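Long-range contact in aldehyde dehydrogenase (Burkholderia thailandensis, PDB 5J6B), which probably oxidises aldehydes to carboxylic acids with a nicotinamide adenine dinucleotide cofactor as hydride acceptor, and binds NADPH in this crystal: residues D304-L309 with L395-D400. Sequence-based numbering, arbitrary orientation.
Sequences DVYDAL and LERFSD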
loop_
_atom_site.group_PDB
_atom_site.type_symbol
_atom_site.label_atom_id
_atom_site.label_comp_id
_atom_site.label_asym_id
_atom_site.label_seq_id
_atom_site.Cartn_x
_atom_site.Cartn_y
_atom_site.Cartn_z
ATOM N N ASP A 304 -7.038 27.465 -33.174
ATOM C CA ASP A 304 -8.446 27.257 -33.510
ATOM C C ASP A 304 -9.395 27.993 -32.566
ATOM O O ASP A 304 -10.518 28.323 -32.962
ATOM C CB ASP A 304 -8.781 25.768 -33.492
ATOM C CG ASP A 304 -8.210 25.026 -34.678
ATOM O OD1 ASP A 304 -7.588 25.671 -35.542
ATOM O OD2 ASP A 304 -8.418 23.801 -34.755
ATOM N N VAL A 305 -8.995 28.215 -31.313
ATOM C CA VAL A 305 -9.842 28.901 -30.344
ATOM C C VAL A 305 -9.270 30.246 -29.931
ATOM O O VAL A 305 -9.875 30.929 -29.095
ATOM C CB VAL A 305 -10.105 28.033 -29.099
ATOM C CG1 VAL A 305 -10.759 26.699 -29.484
ATOM C CG2 VAL A 305 -8.805 27.800 -28.322
ATOM N N TYR A 306 -8.148 30.663 -30.528
ATOM C CA TYR A 306 -7.368 31.774 -29.994
ATOM C C TYR A 306 -8.159 33.077 -30.009
ATOM O O TYR A 306 -8.226 33.784 -28.997
ATOM C CB TYR A 306 -6.072 31.934 -30.790
ATOM C CG TYR A 306 -5.140 32.964 -30.206
ATOM C CD1 TYR A 306 -5.203 34.301 -30.603
ATOM C CD2 TYR A 306 -4.200 32.608 -29.250
ATOM C CE1 TYR A 306 -4.348 35.247 -30.061
ATOM C CE2 TYR A 306 -3.338 33.552 -28.704
ATOM C CZ TYR A 306 -3.417 34.865 -29.110
ATOM O OH TYR A 306 -2.553 35.800 -28.573
ATOM N N ASP A 307 -8.747 33.421 -31.155
ATOM C CA ASP A 307 -9.431 34.705 -31.272
ATOM C C ASP A 307 -10.620 34.789 -30.324
ATOM O O ASP A 307 -10.839 35.826 -29.685
ATOM C CB ASP A 307 -9.887 34.939 -32.711
ATOM C CG ASP A 307 -8.734 35.122 -33.672
ATOM O OD1 ASP A 307 -7.614 35.464 -33.232
ATOM O OD2 ASP A 307 -8.960 34.927 -34.883
ATOM N N ALA A 308 -11.398 33.707 -30.213
ATOM C CA ALA A 308 -12.547 33.733 -29.309
ATOM C C ALA A 308 -12.097 33.796 -27.852
ATOM O O ALA A 308 -12.656 34.563 -27.057
ATOM C CB ALA A 308 -13.443 32.515 -29.568
ATOM N N LEU A 309 -11.073 33.015 -27.489
ATOM C CA LEU A 309 -10.541 33.049 -26.127
ATOM C C LEU A 309 -9.985 34.421 -25.784
ATOM O O LEU A 309 -10.199 34.929 -24.673
ATOM C CB LEU A 309 -9.442 31.996 -25.958
ATOM C CG LEU A 309 -8.824 31.944 -24.559
ATOM C CD1 LEU A 309 -9.631 31.008 -23.670
ATOM C CD2 LEU A 309 -7.376 31.523 -24.585
ATOM N N LEU A 395 -0.332 35.888 -23.016
ATOM C CA LEU A 395 -1.071 35.042 -23.945
ATOM C C LEU A 395 -0.207 34.756 -25.171
ATOM O O LEU A 395 0.301 35.683 -25.807
ATOM C CB LEU A 395 -2.388 35.715 -24.349
ATOM C CG LEU A 395 -3.267 35.011 -25.398
ATOM C CD1 LEU A 395 -3.713 33.619 -24.949
ATOM C CD2 LEU A 395 -4.478 35.874 -25.726
ATOM N N GLU A 396 -0.018 33.479 -25.492
ATOM C CA GLU A 396 0.682 33.106 -26.710
ATOM C C GLU A 396 -0.120 32.025 -27.424
ATOM O O GLU A 396 -1.019 31.401 -26.851
ATOM C CB GLU A 396 2.122 32.633 -26.429
ATOM C CG GLU A 396 2.214 31.365 -25.566
ATOM C CD GLU A 396 3.648 31.013 -25.184
ATOM O OE1 GLU A 396 3.973 30.996 -23.970
ATOM O OE2 GLU A 396 4.457 30.761 -26.102
ATOM N N ARG A 397 0.233 31.809 -28.685
ATOM C CA ARG A 397 -0.557 31.043 -29.636
ATOM C C ARG A 397 0.247 29.849 -30.134
ATOM O O ARG A 397 1.445 29.974 -30.413
ATOM C CB ARG A 397 -0.945 31.948 -30.812
ATOM C CG ARG A 397 -1.825 31.357 -31.891
ATOM C CD ARG A 397 -2.034 32.428 -32.961
ATOM N NE ARG A 397 -2.776 31.919 -34.106
ATOM C CZ ARG A 397 -3.937 32.406 -34.531
ATOM N NH1 ARG A 397 -4.507 33.443 -33.916
ATOM N NH2 ARG A 397 -4.523 31.859 -35.593
ATOM N N PHE A 398 -0.405 28.693 -30.261
ATOM C CA PHE A 398 0.259 27.520 -30.836
ATOM C C PHE A 398 -0.719 26.765 -31.725
ATOM O O PHE A 398 -1.914 27.071 -31.776
ATOM C CB PHE A 398 0.808 26.573 -29.753
ATOM C CG PHE A 398 -0.233 25.637 -29.173
ATOM C CD1 PHE A 398 -1.131 26.084 -28.204
ATOM C CD2 PHE A 398 -0.311 24.317 -29.600
ATOM C CE1 PHE A 398 -2.085 25.219 -27.673
ATOM C CE2 PHE A 398 -1.266 23.448 -29.086
ATOM C CZ PHE A 398 -2.150 23.889 -28.124
ATOM N N SER A 399 -0.192 25.746 -32.412
ATOM C CA SER A 399 -1.009 24.860 -33.228
ATOM C C SER A 399 -0.583 23.401 -33.046
ATOM O O SER A 399 -1.420 22.494 -33.050
ATOM C CB SER A 399 -0.917 25.269 -34.697
ATOM O OG SER A 399 -1.556 24.312 -35.510
ATOM N N ASP A 400 0.712 23.166 -32.886
ATOM C CA ASP A 400 1.249 21.821 -32.699
ATOM C C ASP A 400 1.329 21.484 -31.212
ATOM O O ASP A 400 1.921 22.241 -30.432
ATOM C CB ASP A 400 2.631 21.734 -33.346
ATOM C CG ASP A 400 3.229 20.359 -33.243
ATOM O OD1 ASP A 400 2.930 19.526 -34.115
ATOM O OD2 ASP A 400 3.988 20.112 -32.287
#
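Tyr306 packs its ring against Leu395 and Arg397, the two strand residues on either side of Glu396. The apolar contact with Leu395 is made tip to tip. The hydroxyl end of the tyrosine meets the branched end of the leucine, with Tyr306 OH 3.3 Å from Leu395 CG. Leu395 CG approaches the ring obliquely and lies 3.6 Å from Tyr306 CE2. Leu309, one helical turn after Tyr306, adds a looser contact at 4.2 Å between Leu309 CD2 and Leu395 CD1. The Leu309 side chain also packs on Leu274, Val278 and Leu281 of helix 274-286.

Arg397 CG makes a CH-pi contact over one face of the Tyr306 ring. It stands 4.2 Å from the ring centroid, 27° off the normal. The Arg397 chain is extended from CG to NE. Arg397 NH1 lies 3.5 Å from Tyr306 CD1. The guanidinium does not lie flat on the ring; the two planes are 50° apart.

The contact belongs to the alpha/beta domain of the aldehyde dehydrogenase fold that is built on the sheet containing strands 263-266, 298-302 and 392-398. Helix 303-319 directly follows strand 298-302 and covers one side of the neighbouring parallel strand 392-398. Helix and strand run nearly antiparallel. On the other side of the strand, Phe398 packs on helix 401-409. Glu396 OE1 is hydrogen-bonded to Tyr384 OH, and Glu396 OE2 forms a salt bridge with Arg407 NH1.

Polar links across the contact are few. Asp307 and Arg397 form a long salt bridge, with 3.8 Å between Asp307 OD1 and Arg397 NH1. The carboxylate oxygen comes to the guanidinium edge, near its plane. Both residues are exposed, so solvent probably weakens the attraction. The hydroxyl of buried Tyr306 is hydrogen-bonded to Glu375 OE2 on the adjacent strand 368-375.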